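Local structure of WbbM protein (Klebsiella pneumoniae, 6U4B) at residues 115-120 against 154-159; 495-500 against 507-512; 349-354 against 360-365. The protein is a trimeric bifunctional glycosyltransferase that polymerises an O-antigen polysaccharide, one of its two transferase regions carrying a bound magnesium ion. All coordinates share one frame; numbering follows the deposited sequence.

Contact 1. Residues 115-120 against 154-159; sequences FSEDTW and LPKKWS
The flat carboxylate of Glu117 is met by the ammonium group of Lys156: NZ lies 2.9 Å from Glu117 OE1, on the syn side of that oxygen and 19° out of the carboxylate plane. This surface salt bridge ties the loop between strands 97-102 and 122-125 to the break in strand 152-159, part of the mixed sheet of the DUF4422 region. Lys156 CE follows NZ in, 3.2 Å from Glu117 OE1 and 3.6 Å from Glu117 OE2.

The two side chains approach from opposite directions. In both, CG stands anti to the carbonyl carbon, but Glu117 then runs on extended, whereas Lys156 bends at chi3 (-115°) and again at chi4 to swing NZ toward OE1. That oxygen is shared: NE2 of Gln281, on strand 277-285, is its stronger partner and hydrogen-bonds the backbone O of Phe115 as well, so the neighbouring strand holds the acceptor together with the loop that carries it. Arg282 hydrogen-bonds Lys156 O and makes a weak bond to Trp120 O.

Farther along the two segments, the indoles of Trp120 and Trp158 approach no closer than 5.3 Å (Trp120 CE3 to Trp158 NE1) and are not in contact. One face of the Trp120 ring is covered by its own neighbour, Thr119 CG2, 3.6 Å above the plane and displaced toward the rim; the Trp158 ring meets His171 instead.

An Asx turn shapes the loop just beyond the salt bridge. Asp118 OD2 accepts from Val122 N and also from Trp120 N, the latter at 3.2 Å and from well above the carboxylate, 68° out of its plane.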
loop_
_atom_site.group_PDB
_atom_site.type_symbol
_atom_site.label_atom_id
_atom_site.label_comp_id
_atom_site.label_asym_id
_atom_site.label_seq_id
_atom_site.Cartn_x
_atom_site.Cartn_y
_atom_site.Cartn_z
ATOM N N PHE A 115 -65.005 -5.565 -15.612
ATOM C CA PHE A 115 -64.656 -5.493 -14.202
ATOM C C PHE A 115 -64.903 -4.091 -13.659
ATOM O O PHE A 115 -64.798 -3.093 -14.379
ATOM C CB PHE A 115 -63.194 -5.892 -13.982
ATOM C CG PHE A 115 -62.936 -7.364 -14.137
ATOM C CD1 PHE A 115 -63.212 -8.241 -13.100
ATOM C CD2 PHE A 115 -62.411 -7.872 -15.315
ATOM C CE1 PHE A 115 -62.978 -9.597 -13.236
ATOM C CE2 PHE A 115 -62.173 -9.225 -15.457
ATOM C CZ PHE A 115 -62.457 -10.089 -14.416
ATOM N N SER A 116 -65.229 -4.030 -12.370
ATOM C CA SER A 116 -65.474 -2.756 -11.704
ATOM C C SER A 116 -64.248 -1.852 -11.801
ATOM O O SER A 116 -63.155 -2.220 -11.355
ATOM C CB SER A 116 -65.838 -2.995 -10.239
ATOM O OG SER A 116 -66.582 -4.187 -10.077
ATOM N N GLU A 117 -64.434 -0.673 -12.389
ATOM C CA GLU A 117 -63.388 0.335 -12.484
ATOM C C GLU A 117 -63.685 1.463 -11.509
ATOM O O GLU A 117 -64.799 1.602 -10.999
ATOM C CB GLU A 117 -63.262 0.872 -13.916
ATOM C CG GLU A 117 -62.728 -0.153 -14.908
ATOM C CD GLU A 117 -62.687 0.359 -16.337
ATOM O OE1 GLU A 117 -62.690 -0.473 -17.274
ATOM O OE2 GLU A 117 -62.656 1.592 -16.518
ATOM N N ASP A 118 -62.663 2.273 -11.230
ATOM C CA ASP A 118 -62.850 3.331 -10.242
ATOM C C ASP A 118 -62.882 4.729 -10.845
ATOM O O ASP A 118 -63.257 4.911 -12.003
ATOM C CB ASP A 118 -61.764 3.286 -9.173
ATOM C CG ASP A 118 -60.361 3.372 -9.748
ATOM O OD1 ASP A 118 -59.386 3.292 -8.965
ATOM O OD2 ASP A 118 -60.236 3.528 -10.975
ATOM N N THR A 119 -62.480 5.729 -10.057
ATOM C CA THR A 119 -62.506 7.117 -10.511
ATOM C C THR A 119 -61.591 7.334 -11.710
ATOM O O THR A 119 -61.892 8.163 -12.574
ATOM C CB THR A 119 -62.125 8.056 -9.351
ATOM O OG1 THR A 119 -63.023 7.847 -8.248
ATOM C CG2 THR A 119 -62.207 9.513 -9.788
ATOM N N TRP A 120 -60.481 6.607 -11.789
ATOM C CA TRP A 120 -59.539 6.784 -12.884
ATOM C C TRP A 120 -59.656 5.717 -13.963
ATOM O O TRP A 120 -58.869 5.737 -14.912
ATOM C CB TRP A 120 -58.099 6.821 -12.356
ATOM C CG TRP A 120 -57.888 7.778 -11.214
ATOM C CD1 TRP A 120 -57.192 7.532 -10.067
ATOM C CD2 TRP A 120 -58.383 9.124 -11.101
ATOM N NE1 TRP A 120 -57.218 8.637 -9.251
ATOM C CE2 TRP A 120 -57.943 9.626 -9.861
ATOM C CE3 TRP A 120 -59.154 9.953 -11.928
ATOM C CZ2 TRP A 120 -58.246 10.916 -9.426
ATOM C CZ3 TRP A 120 -59.456 11.232 -11.493
ATOM C CH2 TRP A 120 -59.001 11.701 -10.254
ATOM N N LEU A 154 -54.081 -2.009 -26.337
ATOM C CA LEU A 154 -53.667 -0.938 -25.436
ATOM C C LEU A 154 -54.836 -0.540 -24.536
ATOM O O LEU A 154 -55.957 -1.020 -24.742
ATOM C CB LEU A 154 -53.126 0.258 -26.237
ATOM C CG LEU A 154 -53.984 1.159 -27.127
ATOM C CD1 LEU A 154 -53.114 2.281 -27.678
ATOM C CD2 LEU A 154 -54.607 0.387 -28.263
ATOM N N PRO A 155 -54.620 0.294 -23.505
ATOM C CA PRO A 155 -55.734 0.663 -22.621
ATOM C C PRO A 155 -56.759 1.570 -23.277
ATOM O O PRO A 155 -56.587 1.989 -24.428
ATOM C CB PRO A 155 -55.032 1.379 -21.459
ATOM C CG PRO A 155 -53.752 1.850 -22.019
ATOM C CD PRO A 155 -53.335 0.774 -22.969
ATOM N N LYS A 156 -57.820 1.881 -22.537
ATOM C CA LYS A 156 -58.834 2.799 -23.026
ATOM C C LYS A 156 -58.277 4.215 -23.109
ATOM O O LYS A 156 -57.384 4.601 -22.350
ATOM C CB LYS A 156 -60.061 2.783 -22.115
ATOM C CG LYS A 156 -60.726 1.425 -21.971
ATOM C CD LYS A 156 -62.153 1.560 -21.452
ATOM C CE LYS A 156 -62.315 0.929 -20.083
ATOM N NZ LYS A 156 -63.585 0.156 -19.985
ATOM N N LYS A 157 -58.803 4.989 -24.056
ATOM C CA LYS A 157 -58.465 6.403 -24.121
ATOM C C LYS A 157 -58.904 7.108 -22.843
ATOM O O LYS A 157 -59.849 6.688 -22.167
ATOM C CB LYS A 157 -59.129 7.068 -25.329
ATOM C CG LYS A 157 -58.455 6.801 -26.666
ATOM C CD LYS A 157 -59.145 7.581 -27.776
ATOM C CE LYS A 157 -58.497 7.332 -29.129
ATOM N NZ LYS A 157 -59.238 8.021 -30.224
ATOM N N TRP A 158 -58.207 8.188 -22.517
ATOM C CA TRP A 158 -58.539 9.030 -21.380
ATOM C C TRP A 158 -58.897 10.421 -21.885
ATOM O O TRP A 158 -58.238 10.955 -22.782
ATOM C CB TRP A 158 -57.372 9.095 -20.387
ATOM C CG TRP A 158 -57.684 9.847 -19.129
ATOM C CD1 TRP A 158 -58.499 9.442 -18.110
ATOM C CD2 TRP A 158 -57.174 11.130 -18.748
ATOM N NE1 TRP A 158 -58.533 10.396 -17.124
ATOM C CE2 TRP A 158 -57.728 11.442 -17.490
ATOM C CE3 TRP A 158 -56.305 12.045 -19.349
ATOM C CZ2 TRP A 158 -57.441 12.632 -16.823
ATOM C CZ3 TRP A 158 -56.021 13.226 -18.686
ATOM C CH2 TRP A 158 -56.587 13.509 -17.435
ATOM N N SER A 159 -59.947 11.001 -21.312
ATOM C CA SER A 159 -60.464 12.285 -21.765
ATOM C C SER A 159 -59.794 13.423 -21.009
ATOM O O SER A 159 -59.783 13.437 -19.773
ATOM C CB SER A 159 -61.981 12.349 -21.579
ATOM O OG SER A 159 -62.470 13.654 -21.831
#

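Contact 2. Residues 495-500 against 507-512; sequences RVLKAK and QDIMNK
Ile509 sets its side chain against Val496 and Leu497, the apolar core between two consecutive helices, 489-499 and 505-513, that form a splayed helical hairpin. The short axes approach to 10.1 Å and their directions differ by 129°, well short of antiparallel.

Starting at CB, Ile509 lies 4.1 Å from Val496 CG1. The CG2 branch comes closer, 3.7 Å from the same methyl, and CG1 on the other branch is 3.9 Å from it, so a single valine methyl is touched by both arms of the isoleucine as the two side chains slide past each other. With CG1 anti to the carbonyl carbon (chi1 -68°) and the chain extended at chi2, CD1 passes beyond Val496 to the next residue, where it rests 3.7 Å from Leu497 CD1 and 3.8 Å from Leu497 CA. Tyr502, in the connecting loop, also touches Ile509, and its OH bonds to Val496 O, linking the loop back to the first helix.

One turn after Ile509, Lys512 lays its aliphatic end across the other valine branch, Lys512 CE being 3.9 Å from Val496 CG2. The ammonium group is directed elsewhere, to Asn464 OD1, while the nearby guanidinium of Arg495 is paired with Glu492.

On helix 505-513 itself, Gln507 O accepts twice from Asn511: the backbone N takes one face of the carbonyl plane, and ND2, 2.9 Å from Gln507 O, comes from the opposite face.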
loop_
_atom_site.group_PDB
_atom_site.type_symbol
_atom_site.label_atom_id
_atom_site.label_comp_id
_atom_site.label_asym_id
_atom_site.label_seq_id
_atom_site.Cartn_x
_atom_site.Cartn_y
_atom_site.Cartn_z
ATOM N N ARG A 495 -42.917 -19.082 10.623
ATOM C CA ARG A 495 -43.882 -19.428 11.660
ATOM C C ARG A 495 -43.309 -19.176 13.050
ATOM O O ARG A 495 -43.981 -18.588 13.907
ATOM C CB ARG A 495 -44.312 -20.886 11.510
ATOM C CG ARG A 495 -45.550 -21.243 12.322
ATOM C CD ARG A 495 -45.742 -22.748 12.381
ATOM N NE ARG A 495 -44.590 -23.417 12.984
ATOM C CZ ARG A 495 -44.438 -23.609 14.290
ATOM N NH1 ARG A 495 -45.367 -23.182 15.137
ATOM N NH2 ARG A 495 -43.358 -24.226 14.749
ATOM N N VAL A 496 -42.062 -19.593 13.283
ATOM C CA VAL A 496 -41.425 -19.371 14.578
ATOM C C VAL A 496 -41.230 -17.879 14.829
ATOM O O VAL A 496 -41.397 -17.400 15.958
ATOM C CB VAL A 496 -40.096 -20.145 14.654
ATOM C CG1 VAL A 496 -39.267 -19.689 15.847
ATOM C CG2 VAL A 496 -40.360 -21.639 14.731
ATOM N N LEU A 497 -40.883 -17.122 13.784
ATOM C CA LEU A 497 -40.733 -15.676 13.927
ATOM C C LEU A 497 -42.032 -15.025 14.393
ATOM O O LEU A 497 -42.010 -14.107 15.221
ATOM C CB LEU A 497 -40.269 -15.069 12.601
ATOM C CG LEU A 497 -40.140 -13.548 12.467
ATOM C CD1 LEU A 497 -39.021 -13.008 13.346
ATOM C CD2 LEU A 497 -39.905 -13.168 11.012
ATOM N N LYS A 498 -43.173 -15.495 13.881
ATOM C CA LYS A 498 -44.464 -14.926 14.267
ATOM C C LYS A 498 -44.783 -15.173 15.734
ATOM O O LYS A 498 -45.370 -14.312 16.399
ATOM C CB LYS A 498 -45.587 -15.522 13.429
ATOM C CG LYS A 498 -45.442 -15.382 11.935
ATOM C CD LYS A 498 -46.707 -15.857 11.257
ATOM C CE LYS A 498 -47.924 -15.178 11.854
ATOM N NZ LYS A 498 -49.195 -15.840 11.464
ATOM N N ALA A 499 -44.408 -16.344 16.249
ATOM C CA ALA A 499 -45.006 -16.847 17.482
ATOM C C ALA A 499 -44.673 -15.971 18.682
ATOM O O ALA A 499 -45.548 -15.692 19.510
ATOM C CB ALA A 499 -44.552 -18.285 17.727
ATOM N N LYS A 500 -43.423 -15.532 18.802
ATOM C CA LYS A 500 -43.009 -14.775 19.978
ATOM C C LYS A 500 -41.678 -14.099 19.688
ATOM O O LYS A 500 -41.027 -14.363 18.675
ATOM C CB LYS A 500 -42.908 -15.676 21.216
ATOM C CG LYS A 500 -42.019 -16.888 21.019
ATOM C CD LYS A 500 -41.913 -17.728 22.285
ATOM C CE LYS A 500 -43.226 -18.433 22.605
ATOM N NZ LYS A 500 -43.093 -19.367 23.760
ATOM N N GLN A 507 -30.948 -15.666 15.922
ATOM C CA GLN A 507 -30.056 -16.722 16.392
ATOM C C GLN A 507 -30.828 -17.760 17.195
ATOM O O GLN A 507 -30.602 -18.968 17.046
ATOM C CB GLN A 507 -28.913 -16.135 17.223
ATOM C CG GLN A 507 -27.872 -17.174 17.642
ATOM C CD GLN A 507 -26.646 -16.558 18.297
ATOM O OE1 GLN A 507 -25.639 -16.307 17.636
ATOM N NE2 GLN A 507 -26.725 -16.318 19.600
ATOM N N ASP A 508 -31.757 -17.308 18.041
ATOM C CA ASP A 508 -32.605 -18.237 18.784
ATOM C C ASP A 508 -33.569 -18.965 17.859
ATOM O O ASP A 508 -33.807 -20.168 18.024
ATOM C CB ASP A 508 -33.379 -17.491 19.872
ATOM C CG ASP A 508 -32.532 -17.188 21.091
ATOM O OD1 ASP A 508 -31.405 -17.718 21.183
ATOM O OD2 ASP A 508 -33.005 -16.421 21.960
ATOM N N ILE A 509 -34.140 -18.252 16.885
ATOM C CA ILE A 509 -35.079 -18.868 15.953
ATOM C C ILE A 509 -34.396 -19.984 15.172
ATOM O O ILE A 509 -34.950 -21.078 15.009
ATOM C CB ILE A 509 -35.671 -17.802 15.013
ATOM C CG1 ILE A 509 -36.567 -16.841 15.794
ATOM C CG2 ILE A 509 -36.442 -18.456 13.874
ATOM C CD1 ILE A 509 -37.075 -15.676 14.979
ATOM N N MET A 510 -33.177 -19.728 14.691
ATOM C CA MET A 510 -32.468 -20.732 13.905
ATOM C C MET A 510 -31.983 -21.889 14.768
ATOM O O MET A 510 -31.963 -23.034 14.303
ATOM C CB MET A 510 -31.296 -20.084 13.159
ATOM C CG MET A 510 -31.734 -19.134 12.049
ATOM S SD MET A 510 -30.357 -18.461 11.095
ATOM C CE MET A 510 -29.608 -17.366 12.301
ATOM N N ASN A 511 -31.590 -21.623 16.016
ATOM C CA ASN A 511 -31.214 -22.716 16.908
ATOM C C ASN A 511 -32.398 -23.639 17.171
ATOM O O ASN A 511 -32.238 -24.863 17.256
ATOM C CB ASN A 511 -30.664 -22.159 18.218
ATOM C CG ASN A 511 -29.147 -22.102 18.235
ATOM O OD1 ASN A 511 -28.486 -23.100 18.517
ATOM N ND2 ASN A 511 -28.591 -20.933 17.936
ATOM N N LYS A 512 -33.599 -23.072 17.289
ATOM C CA LYS A 512 -34.786 -23.889 17.514
ATOM C C LYS A 512 -35.152 -24.685 16.268
ATOM O O LYS A 512 -35.403 -25.893 16.343
ATOM C CB LYS A 512 -35.951 -23.002 17.959
ATOM C CG LYS A 512 -37.322 -23.674 17.900
ATOM C CD LYS A 512 -38.381 -22.834 18.605
ATOM C CE LYS A 512 -39.792 -23.270 18.226
ATOM N NZ LYS A 512 -40.059 -24.704 18.519
#

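Contact 3. Residues 349-354 against 360-365; sequences RLVNLT and VSLRFF
Leu350 and Phe364 cross at about a right angle, and the aromatic ring offers its edge: Leu350 CB lies in the ring plane, while Leu350 CD1 reaches Phe364 CZ at 3.8 Å, also near that plane. Val351, the next helical residue, comes obliquely to the same rim, with its CG2 3.6 Å from Phe364 CE2. Two aliphatic side chains thus line the far edge of the ring rather than stacking on a face.

The same Val351 methyl also meets Leu362 CD1, 3.8 Å away, on the strand's preceding inward residue. That leucine methyl pushes right up to the helix backbone: with chi1 at -154° and chi2 at an unusual -132°, Leu362 CD1 is placed 3.6 Å from Leu350 C. Nearer the start of the strand, Thr354 crosses both Val360 and Leu362 at about right angles; its CG2 meets Val360 CG1 at 3.7 Å and also touches Leu362 CB.

The alternation of Val360, Leu362 and Phe364 on one side of strand 360-366 is what lets it pack on helix 344-352, as the second strand of a beta-alpha-beta unit beginning with strand 333-340. Ile324 of helix 313-325 adds to the apolar layer by touching both Thr354 and Val360. Arg349, which takes no part in the packing, pairs with Glu591 and, through NE, with Asp577 of a second subunit.

The threonine hydroxyl remains bound within its own segment: OG1, in the crowded position between backbone N and carbonyl carbon (chi1 69°), donates to Val351 O at 2.7 Å, in the carbonyl plane and on a lone pair. Val351 O also accepts from Thr354 N. With the hydroxyl satisfied there, mainly carbon atoms face the strand, and the contact rests largely on burial of apolar surface.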
loop_
_atom_site.group_PDB
_atom_site.type_symbol
_atom_site.label_atom_id
_atom_site.label_comp_id
_atom_site.label_asym_id
_atom_site.label_seq_id
_atom_site.Cartn_x
_atom_site.Cartn_y
_atom_site.Cartn_z
ATOM N N ARG A 349 -17.427 2.077 -3.666
ATOM C CA ARG A 349 -16.138 1.703 -3.089
ATOM C C ARG A 349 -16.044 0.202 -2.859
ATOM O O ARG A 349 -14.984 -0.401 -3.066
ATOM C CB ARG A 349 -15.921 2.452 -1.774
ATOM C CG ARG A 349 -15.823 3.956 -1.918
ATOM C CD ARG A 349 -15.808 4.635 -0.560
ATOM N NE ARG A 349 -15.315 6.007 -0.639
ATOM C CZ ARG A 349 -15.158 6.803 0.413
ATOM N NH1 ARG A 349 -15.460 6.363 1.627
ATOM N NH2 ARG A 349 -14.697 8.036 0.254
ATOM N N LEU A 350 -17.144 -0.420 -2.427
ATOM C CA LEU A 350 -17.123 -1.852 -2.142
ATOM C C LEU A 350 -16.927 -2.671 -3.413
ATOM O O LEU A 350 -16.150 -3.634 -3.423
ATOM C CB LEU A 350 -18.411 -2.261 -1.427
ATOM C CG LEU A 350 -18.481 -1.791 0.027
ATOM C CD1 LEU A 350 -19.908 -1.766 0.528
ATOM C CD2 LEU A 350 -17.621 -2.690 0.900
ATOM N N VAL A 351 -17.626 -2.310 -4.491
ATOM C CA VAL A 351 -17.440 -3.004 -5.761
ATOM C C VAL A 351 -16.019 -2.803 -6.271
ATOM O O VAL A 351 -15.397 -3.730 -6.804
ATOM C CB VAL A 351 -18.484 -2.531 -6.790
ATOM C CG1 VAL A 351 -18.165 -3.094 -8.167
ATOM C CG2 VAL A 351 -19.882 -2.949 -6.356
ATOM N N ASN A 352 -15.476 -1.593 -6.101
ATOM C CA ASN A 352 -14.123 -1.300 -6.567
ATOM C C ASN A 352 -13.072 -2.186 -5.910
ATOM O O ASN A 352 -11.961 -2.308 -6.438
ATOM C CB ASN A 352 -13.789 0.172 -6.322
ATOM C CG ASN A 352 -14.567 1.103 -7.231
ATOM O OD1 ASN A 352 -15.123 0.675 -8.243
ATOM N ND2 ASN A 352 -14.604 2.384 -6.879
ATOM N N LEU A 353 -13.392 -2.802 -4.769
ATOM C CA LEU A 353 -12.487 -3.773 -4.169
ATOM C C LEU A 353 -12.350 -5.031 -5.017
ATOM O O LEU A 353 -11.334 -5.726 -4.913
ATOM C CB LEU A 353 -12.971 -4.156 -2.768
ATOM C CG LEU A 353 -13.090 -3.064 -1.704
ATOM C CD1 LEU A 353 -13.825 -3.603 -0.481
ATOM C CD2 LEU A 353 -11.715 -2.535 -1.318
ATOM N N THR A 354 -13.345 -5.335 -5.850
ATOM C CA THR A 354 -13.365 -6.558 -6.640
ATOM C C THR A 354 -12.987 -6.335 -8.096
ATOM O O THR A 354 -12.945 -7.302 -8.862
ATOM C CB THR A 354 -14.755 -7.205 -6.577
ATOM O OG1 THR A 354 -15.698 -6.383 -7.276
ATOM C CG2 THR A 354 -15.207 -7.364 -5.131
ATOM N N VAL A 360 -13.998 -12.763 -8.464
ATOM C CA VAL A 360 -14.748 -12.272 -7.313
ATOM C C VAL A 360 -15.835 -11.332 -7.818
ATOM O O VAL A 360 -15.533 -10.286 -8.405
ATOM C CB VAL A 360 -13.847 -11.550 -6.296
ATOM C CG1 VAL A 360 -14.673 -11.067 -5.110
ATOM C CG2 VAL A 360 -12.717 -12.461 -5.833
ATOM N N SER A 361 -17.092 -11.699 -7.590
ATOM C CA SER A 361 -18.227 -10.853 -7.918
ATOM C C SER A 361 -18.831 -10.274 -6.646
ATOM O O SER A 361 -18.838 -10.917 -5.592
ATOM C CB SER A 361 -19.301 -11.628 -8.686
ATOM O OG SER A 361 -20.468 -10.842 -8.853
ATOM N N LEU A 362 -19.340 -9.049 -6.755
ATOM C CA LEU A 362 -20.008 -8.372 -5.650
ATOM C C LEU A 362 -21.306 -7.774 -6.174
ATOM O O LEU A 362 -21.289 -6.983 -7.123
ATOM C CB LEU A 362 -19.118 -7.282 -5.044
ATOM C CG LEU A 362 -19.306 -6.867 -3.578
ATOM C CD1 LEU A 362 -19.372 -5.352 -3.447
ATOM C CD2 LEU A 362 -20.516 -7.522 -2.920
ATOM N N ARG A 363 -22.423 -8.153 -5.561
ATOM C CA ARG A 363 -23.726 -7.612 -5.912
ATOM C C ARG A 363 -24.443 -7.175 -4.642
ATOM O O ARG A 363 -24.148 -7.650 -3.542
ATOM C CB ARG A 363 -24.577 -8.634 -6.676
ATOM C CG ARG A 363 -24.020 -9.024 -8.038
ATOM C CD ARG A 363 -24.846 -10.137 -8.664
ATOM N NE ARG A 363 -24.740 -11.387 -7.915
ATOM C CZ ARG A 363 -25.547 -12.431 -8.084
ATOM N NH1 ARG A 363 -26.532 -12.379 -8.972
ATOM N NH2 ARG A 363 -25.373 -13.528 -7.363
ATOM N N PHE A 364 -25.385 -6.252 -4.807
ATOM C CA PHE A 364 -26.155 -5.705 -3.700
ATOM C C PHE A 364 -27.631 -6.016 -3.887
ATOM O O PHE A 364 -28.146 -5.980 -5.010
ATOM C CB PHE A 364 -25.965 -4.190 -3.581
ATOM C CG PHE A 364 -24.585 -3.784 -3.159
ATOM C CD1 PHE A 364 -24.239 -3.752 -1.818
ATOM C CD2 PHE A 364 -23.633 -3.432 -4.102
ATOM C CE1 PHE A 364 -22.964 -3.381 -1.424
ATOM C CE2 PHE A 364 -22.356 -3.057 -3.715
ATOM C CZ PHE A 364 -22.023 -3.031 -2.375
ATOM N N PHE A 365 -28.307 -6.310 -2.781
ATOM C CA PHE A 365 -29.751 -6.492 -2.768
ATOM C C PHE A 365 -30.326 -5.724 -1.590
ATOM O O PHE A 365 -29.816 -5.827 -0.470
ATOM C CB PHE A 365 -30.131 -7.973 -2.676
ATOM C CG PHE A 365 -31.614 -8.218 -2.724
ATOM C CD1 PHE A 365 -32.296 -8.172 -3.930
ATOM C CD2 PHE A 365 -32.325 -8.484 -1.566
ATOM C CE1 PHE A 365 -33.665 -8.390 -3.982
ATOM C CE2 PHE A 365 -33.697 -8.705 -1.609
ATOM C CZ PHE A 365 -34.365 -8.658 -2.820
#

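Overall arrangement
Contact 1 belongs to the DUF4422 region, contacts 2 and 3 to the glycosyltransferase family 8 region, and the separation is large: contact 1 is centred 46 Å from contact 2 and 44 Å from contact 3, opposite the latter across the chain's centre. Contacts 2 and 3 are 31 Å apart between centres and about 15 Å at their nearest atoms. One mixed sheet serves both, with strand 360-366 reaching strand 402-405 through strands 333-340 and 302-309, and helix 505-513 touching strand 472-473. Strand 402-405 leads directly to Asp406, which with Asp408 and His560 binds a magnesium ion. All three contacts lie away from that site.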